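Local coordinates for protein beta-lactamase (Serratia marcescens, PDB 5GWA) that probably hydrolyses beta-lactam antibiotics as a class A extended-spectrum beta-lactamase, and is inhibited by avibactam, bound covalently here, at residues 39-52 with 157-171. Sequence-based numbering, arbitrary orientation.
With NA (sodium ion), chain K; NA (sodium ion), chain L; NXL ((2S,5R)-1-formyl-5-[(sulfooxy)amino]piperidine-2-carboxamide), chain B.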
loop_
_atom_site.group_PDB
_atom_site.type_symbol
_atom_site.label_atom_id
_atom_site.label_comp_id
_atom_site.label_asym_id
_atom_site.label_seq_id
_atom_site.Cartn_x
_atom_site.Cartn_y
_atom_site.Cartn_z
ATOM N N GLU A 39 2.133 9.968 28.938
ATOM C CA GLU A 39 2.547 10.989 27.984
ATOM C C GLU A 39 4.040 11.234 27.876
ATOM O O GLU A 39 4.465 11.989 27.001
ATOM C CB GLU A 39 1.815 12.316 28.224
ATOM C CG GLU A 39 2.350 13.130 29.403
ATOM C CD GLU A 39 1.897 12.671 30.781
ATOM O OE1 GLU A 39 1.165 11.662 30.953
ATOM O OE2 GLU A 39 2.317 13.390 31.732
ATOM N N LYS A 40 4.823 10.686 28.804
ATOM C CA LYS A 40 6.254 10.953 28.793
ATOM C C LYS A 40 7.015 9.965 27.895
ATOM O O LYS A 40 8.213 10.118 27.695
ATOM C CB LYS A 40 6.776 10.988 30.231
ATOM C CG LYS A 40 6.263 12.191 31.021
ATOM C CD LYS A 40 7.232 12.634 32.100
ATOM C CE LYS A 40 6.722 13.870 32.817
ATOM N NZ LYS A 40 7.073 15.085 32.027
ATOM N N HIS A 41 6.334 8.965 27.353
ATOM C CA HIS A 41 6.938 8.053 26.425
ATOM C C HIS A 41 7.023 8.645 25.035
ATOM O O HIS A 41 6.345 9.645 24.730
ATOM C CB HIS A 41 6.155 6.726 26.436
ATOM C CG HIS A 41 6.129 6.066 27.772
ATOM N ND1 HIS A 41 7.140 5.228 28.206
ATOM C CD2 HIS A 41 5.250 6.147 28.792
ATOM C CE1 HIS A 41 6.831 4.755 29.395
ATOM N NE2 HIS A 41 5.674 5.277 29.763
ATOM N N HIS A 42 7.822 8.007 24.175
ATOM C CA HIS A 42 7.954 8.413 22.781
ATOM C C HIS A 42 7.226 7.406 21.899
ATOM O O HIS A 42 7.507 6.219 21.931
ATOM C CB HIS A 42 9.421 8.509 22.391
ATOM C CG HIS A 42 10.107 9.671 23.022
ATOM N ND1 HIS A 42 11.431 9.994 22.781
ATOM C CD2 HIS A 42 9.638 10.615 23.863
ATOM C CE1 HIS A 42 11.732 11.099 23.436
ATOM N NE2 HIS A 42 10.667 11.501 24.095
ATOM N N TYR A 43 6.253 7.882 21.145
ATOM C CA TYR A 43 5.424 7.020 20.345
ATOM C C TYR A 43 5.745 7.216 18.872
ATOM O O TYR A 43 5.905 8.321 18.419
ATOM C CB TYR A 43 3.970 7.426 20.602
ATOM C CG TYR A 43 3.533 7.136 22.015
ATOM C CD1 TYR A 43 3.007 5.911 22.347
ATOM C CD2 TYR A 43 3.663 8.073 23.009
ATOM C CE1 TYR A 43 2.700 5.602 23.649
ATOM C CE2 TYR A 43 3.367 7.786 24.322
ATOM C CZ TYR A 43 2.865 6.548 24.635
ATOM O OH TYR A 43 2.531 6.253 25.937
ATOM N N PRO A 44 5.775 6.135 18.101
ATOM C CA PRO A 44 6.006 6.275 16.690
ATOM C C PRO A 44 4.787 6.868 16.002
ATOM O O PRO A 44 3.658 6.425 16.237
ATOM C CB PRO A 44 6.290 4.842 16.244
ATOM C CG PRO A 44 5.597 3.993 17.252
ATOM C CD PRO A 44 5.704 4.733 18.540
ATOM N N MET A 45 5.022 7.904 15.218
ATOM C CA MET A 45 3.919 8.672 14.623
ATOM C C MET A 45 3.249 7.963 13.426
ATOM O O MET A 45 2.045 8.187 13.169
ATOM C CB MET A 45 4.400 10.054 14.187
ATOM C CG MET A 45 4.669 10.966 15.337
ATOM S SD MET A 45 4.973 12.661 14.844
ATOM C CE MET A 45 6.648 12.563 14.250
ATOM N N GLN A 46 4.040 7.219 12.648
ATOM C CA GLN A 46 3.692 6.726 11.305
ATOM C C GLN A 46 3.002 7.853 10.547
ATOM O O GLN A 46 3.490 8.989 10.603
ATOM C CB GLN A 46 2.846 5.490 11.404
ATOM C CG GLN A 46 3.624 4.231 11.665
ATOM C CD GLN A 46 4.454 3.798 10.481
ATOM O OE1 GLN A 46 4.420 4.405 9.413
ATOM N NE2 GLN A 46 5.271 2.742 10.687
ATOM N N SER A 47 1.853 7.603 9.947
ATOM C CA SER A 47 1.297 8.561 8.992
ATOM C C SER A 47 0.758 9.828 9.642
ATOM O O SER A 47 0.497 10.793 8.913
ATOM C CB SER A 47 0.173 7.970 8.145
ATOM O OG SER A 47 0.635 7.014 7.186
ATOM N N THR A 48 0.674 9.890 10.976
ATOM C CA THR A 48 0.177 11.093 11.616
ATOM C C THR A 48 1.098 12.284 11.361
ATOM O O THR A 48 0.615 13.400 11.308
ATOM C CB THR A 48 -0.076 10.951 13.129
ATOM O OG1 THR A 48 1.157 10.700 13.798
ATOM C CG2 THR A 48 -1.093 9.823 13.399
ATOM N N TYR A 49 2.356 12.031 11.015
ATOM C CA TYR A 49 3.248 13.137 10.733
ATOM C C TYR A 49 3.011 13.828 9.428
ATOM O O TYR A 49 3.626 14.884 9.159
ATOM C CB TYR A 49 4.701 12.773 10.971
ATOM C CG TYR A 49 5.448 12.096 9.830
ATOM C CD1 TYR A 49 4.788 11.332 8.864
ATOM C CD2 TYR A 49 6.852 12.110 9.805
ATOM C CE1 TYR A 49 5.503 10.671 7.870
ATOM C CE2 TYR A 49 7.564 11.474 8.797
ATOM C CZ TYR A 49 6.885 10.710 7.856
ATOM O OH TYR A 49 7.596 10.026 6.867
ATOM N N LYS A 50 2.080 13.333 8.638
ATOM C CA LYS A 50 1.696 14.011 7.394
ATOM C C LYS A 50 0.930 15.300 7.721
ATOM O O LYS A 50 0.824 16.197 6.874
ATOM C CB LYS A 50 0.883 13.092 6.489
ATOM C CG LYS A 50 1.724 11.923 5.969
ATOM C CD LYS A 50 0.862 10.812 5.385
ATOM C CE LYS A 50 1.721 9.616 5.034
ATOM N NZ LYS A 50 0.927 8.547 4.380
ATOM N N PHE A 51 0.326 15.370 8.900
ATOM C CA PHE A 51 -0.231 16.649 9.378
ATOM C C PHE A 51 0.855 17.702 9.463
ATOM O O PHE A 51 0.732 18.815 8.910
ATOM C CB PHE A 51 -0.937 16.432 10.736
ATOM C CG PHE A 51 -1.319 17.712 11.434
ATOM C CD1 PHE A 51 -2.264 18.548 10.868
ATOM C CD2 PHE A 51 -0.750 18.058 12.639
ATOM C CE1 PHE A 51 -2.657 19.708 11.504
ATOM C CE2 PHE A 51 -1.109 19.249 13.264
ATOM C CZ PHE A 51 -2.075 20.065 12.686
ATOM N N HIS A 52 1.951 17.335 10.106
ATOM C CA HIS A 52 3.050 18.261 10.376
ATOM C C HIS A 52 3.618 18.661 9.012
ATOM O O HIS A 52 3.941 19.814 8.768
ATOM C CB HIS A 52 4.136 17.557 11.186
ATOM C CG HIS A 52 3.652 16.967 12.475
ATOM N ND1 HIS A 52 2.699 15.964 12.514
ATOM C CD2 HIS A 52 4.071 17.122 13.750
ATOM C CE1 HIS A 52 2.494 15.608 13.764
ATOM N NE2 HIS A 52 3.311 16.286 14.536
ATOM N N GLN A 157 10.810 3.646 11.850
ATOM C CA GLN A 157 9.589 4.327 12.325
ATOM C C GLN A 157 9.710 4.959 13.714
ATOM O O GLN A 157 9.054 5.932 14.005
ATOM C CB GLN A 157 8.364 3.397 12.306
ATOM C CG GLN A 157 8.465 2.203 13.247
ATOM C CD GLN A 157 7.403 1.172 12.971
ATOM O OE1 GLN A 157 6.204 1.455 13.096
ATOM N NE2 GLN A 157 7.831 -0.070 12.805
ATOM N N TYR A 158 10.522 4.371 14.599
ATOM C CA TYR A 158 10.646 4.901 15.929
ATOM C C TYR A 158 11.444 6.225 15.941
ATOM O O TYR A 158 11.401 6.958 16.939
ATOM C CB TYR A 158 11.251 3.859 16.903
ATOM C CG TYR A 158 10.368 2.648 17.135
ATOM C CD1 TYR A 158 9.432 2.637 18.152
ATOM C CD2 TYR A 158 10.504 1.523 16.343
ATOM C CE1 TYR A 158 8.628 1.514 18.380
ATOM C CE2 TYR A 158 9.716 0.414 16.544
ATOM C CZ TYR A 158 8.766 0.431 17.554
ATOM O OH TYR A 158 8.013 -0.695 17.764
ATOM N N THR A 159 12.156 6.535 14.851
ATOM C CA THR A 159 12.844 7.819 14.782
ATOM C C THR A 159 11.916 8.982 14.519
ATOM O O THR A 159 12.285 10.146 14.719
ATOM C CB THR A 159 13.999 7.837 13.764
ATOM O OG1 THR A 159 13.503 7.759 12.420
ATOM C CG2 THR A 159 14.937 6.691 14.009
ATOM N N ASN A 160 10.728 8.679 14.006
ATOM C CA ASN A 160 9.671 9.660 13.834
ATOM C C ASN A 160 8.709 9.556 15.018
ATOM O O ASN A 160 7.692 8.864 14.955
ATOM C CB ASN A 160 8.883 9.401 12.562
ATOM C CG ASN A 160 9.648 9.720 11.313
ATOM O OD1 ASN A 160 10.405 10.682 11.252
ATOM N ND2 ASN A 160 9.400 8.971 10.283
ATOM N N TRP A 161 9.071 10.192 16.123
ATOM C CA TRP A 161 8.362 9.987 17.382
ATOM C C TRP A 161 7.768 11.259 17.924
ATOM O O TRP A 161 8.155 12.374 17.522
ATOM C CB TRP A 161 9.293 9.367 18.441
ATOM C CG TRP A 161 10.548 10.185 18.757
ATOM C CD1 TRP A 161 11.824 9.899 18.363
ATOM C CD2 TRP A 161 10.652 11.295 19.662
ATOM N NE1 TRP A 161 12.696 10.855 18.857
ATOM C CE2 TRP A 161 12.007 11.695 19.688
ATOM C CE3 TRP A 161 9.741 11.989 20.450
ATOM C CZ2 TRP A 161 12.443 12.799 20.426
ATOM C CZ3 TRP A 161 10.197 13.067 21.202
ATOM C CH2 TRP A 161 11.536 13.443 21.179
ATOM N N THR A 162 6.854 11.100 18.871
ATOM C CA THR A 162 6.217 12.218 19.516
ATOM C C THR A 162 5.797 11.871 20.924
ATOM O O THR A 162 5.525 10.698 21.217
ATOM C CB THR A 162 4.974 12.672 18.706
ATOM O OG1 THR A 162 4.537 13.953 19.167
ATOM C CG2 THR A 162 3.843 11.666 18.818
ATOM N N THR A 163 5.637 12.887 21.765
ATOM C CA THR A 163 4.809 12.724 22.924
ATOM C C THR A 163 3.371 13.069 22.558
ATOM O O THR A 163 3.117 13.797 21.624
ATOM C CB THR A 163 5.223 13.604 24.094
ATOM O OG1 THR A 163 5.165 14.975 23.711
ATOM C CG2 THR A 163 6.619 13.228 24.614
ATOM N N PRO A 164 2.393 12.506 23.282
ATOM C CA PRO A 164 1.002 12.795 22.856
ATOM C C PRO A 164 0.573 14.227 23.154
ATOM O O PRO A 164 -0.244 14.801 22.424
ATOM C CB PRO A 164 0.150 11.805 23.624
ATOM C CG PRO A 164 1.077 10.890 24.341
ATOM C CD PRO A 164 2.476 11.450 24.292
ATOM N N ASP A 165 1.068 14.794 24.254
ATOM C CA ASP A 165 0.783 16.174 24.588
ATOM C C ASP A 165 1.390 17.154 23.602
ATOM O O ASP A 165 0.718 18.106 23.231
ATOM C CB ASP A 165 1.125 16.503 26.047
ATOM C CG ASP A 165 2.555 16.194 26.418
ATOM O OD1 ASP A 165 3.118 15.152 26.044
ATOM O OD2 ASP A 165 3.145 17.011 27.158
ATOM N N ALA A 166 2.548 16.831 23.030
ATOM C CA ALA A 166 3.073 17.671 21.943
ATOM C C ALA A 166 2.031 17.744 20.821
ATOM O O ALA A 166 1.799 18.807 20.220
ATOM C CB ALA A 166 4.376 17.148 21.418
ATOM N N THR A 167 1.485 16.595 20.451
ATOM C CA THR A 167 0.565 16.573 19.347
ATOM C C THR A 167 -0.618 17.487 19.566
ATOM O O THR A 167 -0.985 18.250 18.668
ATOM C CB THR A 167 0.065 15.152 19.079
ATOM O OG1 THR A 167 1.179 14.253 18.981
ATOM C CG2 THR A 167 -0.762 15.111 17.835
ATOM N N VAL A 168 -1.262 17.393 20.727
ATOM C CA VAL A 168 -2.441 18.215 20.945
ATOM C C VAL A 168 -2.079 19.709 21.129
ATOM O O VAL A 168 -2.865 20.562 20.717
ATOM C CB VAL A 168 -3.357 17.727 22.065
ATOM C CG1 VAL A 168 -3.974 16.382 21.743
ATOM C CG2 VAL A 168 -2.642 17.727 23.416
ATOM N N GLN A 169 -0.908 20.021 21.667
ATOM C CA GLN A 169 -0.407 21.409 21.664
ATOM C C GLN A 169 -0.340 21.948 20.251
ATOM O O GLN A 169 -0.805 23.070 19.971
ATOM C CB GLN A 169 0.946 21.492 22.346
ATOM C CG GLN A 169 0.868 21.245 23.846
ATOM C CD GLN A 169 2.193 20.814 24.442
ATOM O OE1 GLN A 169 3.259 21.086 23.883
ATOM N NE2 GLN A 169 2.136 20.182 25.608
ATOM N N LEU A 170 0.233 21.145 19.360
ATOM C CA LEU A 170 0.309 21.542 17.964
ATOM C C LEU A 170 -1.053 21.666 17.326
ATOM O O LEU A 170 -1.288 22.574 16.486
ATOM C CB LEU A 170 1.216 20.576 17.203
ATOM C CG LEU A 170 1.461 20.857 15.720
ATOM C CD1 LEU A 170 2.307 22.125 15.605
ATOM C CD2 LEU A 170 2.190 19.710 15.015
ATOM N N LEU A 171 -1.933 20.685 17.554
ATOM C CA LEU A 171 -3.282 20.738 16.992
ATOM C C LEU A 171 -4.052 21.977 17.435
ATOM O O LEU A 171 -4.822 22.538 16.656
ATOM C CB LEU A 171 -4.078 19.488 17.362
ATOM C CG LEU A 171 -3.651 18.217 16.642
ATOM C CD1 LEU A 171 -4.157 17.014 17.388
ATOM C CD2 LEU A 171 -4.114 18.159 15.195
HETATM NA NA NA K . 5.276 14.600 27.630
HETATM NA NA NA L . 5.608 17.168 25.279
HETATM O OAC NXL B . 0.636 5.430 8.823
HETATM C CAN NXL B . 0.536 5.670 7.624
HETATM N N NXL B . 0.545 4.808 6.711
HETATM C CAJ NXL B . 0.116 5.129 5.365
HETATM C CA NXL B . 0.827 3.417 7.039
HETATM C C NXL B . 2.082 2.864 6.457
HETATM O O NXL B . 2.740 3.488 5.644
HETATM N NAA NXL B . 2.341 1.595 6.783
HETATM C CB NXL B . -0.353 2.573 6.631
HETATM C CAH NXL B . -0.848 2.876 5.237
HETATM C CAO NXL B . -1.143 4.358 5.049
HETATM N NAK NXL B . -2.304 4.906 5.781
HETATM O OAL NXL B . -2.690 4.244 6.852
HETATM S SAR NXL B . -3.483 5.065 7.874
HETATM O OAD NXL B . -4.845 4.765 7.562
HETATM O OAE NXL B . -3.352 4.693 9.239
HETATM O OAG NXL B . -2.791 6.542 7.805
HETATM O O HOH W 1 5.316 15.656 30.155
HETATM O O HOH W 2 6.685 6.512 12.609
HETATM O O HOH W 3 2.981 14.903 17.032
HETATM O O HOH W 4 5.545 19.441 23.774
HETATM O O HOH W 5 7.884 14.819 28.273
#
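Tyr43 and Thr162 form an antiparallel hydrogen-bonded pair. Tyr43 N donates to Thr162 O (2.9 Å), and Thr162 N donates back to Tyr43 O. Past the non-hydrogen-bonded pair Pro44–Trp161, Met45 N donates to Asn160 O at 2.8 Å. Water 2 adds a bridge from Gln46 N to Gln157 O.

One direct side-chain hydrogen bond crosses, from a residue of the inhibitor pocket. Gln46 NE2 reaches Gln157 OE1 at 2.9 Å. It comes from above the Gln157 amide plane, and the two amides are 80° apart. Water 3 joins His52 NE2 on helix 49-63 to Thr162 OG1 on strand 161-162 and Thr167 OG1 on helix 164-175.

The contact lies in the serine beta-lactamase fold. Strand 161-162 is the middle of a small sheet, between strands 43-44 and 141-142. Strand 43-44 leads to Ser47, whose OG is bonded covalently to the inhibitor carbon CAN. Ser47 and Lys50 fit the SxxK motif of this family.

His42 stacks face to face on the six-membered ring of Trp161. The centroids are 3.5 Å apart and the planes 7° from parallel. Trp161 CG sits between its backbone N and carbonyl carbon (chi1 58°), which brings the six-membered ring of the indole over the face of the His42 imidazole.

Other side chains meet through carbon atoms. Met45 CG meets Thr162 CG2 at 3.6 Å, the side chains crossing at about a right angle. Leu171 CD2 makes a CH-pi contact over one face of Phe51. Leu170 CD2 touches Phe51 CE2 and packs against His52 CD2 at 3.4 Å.

At the far end a sodium ion joins the segments. This sodium lies 2.7 Å from Asp165 OD1 and also binds Glu39 O and waters 1 and 5. A second sodium binds Thr163 OG1, at the N-cap of helix 164-175. That hydroxyl also donates to Asp165 OD1.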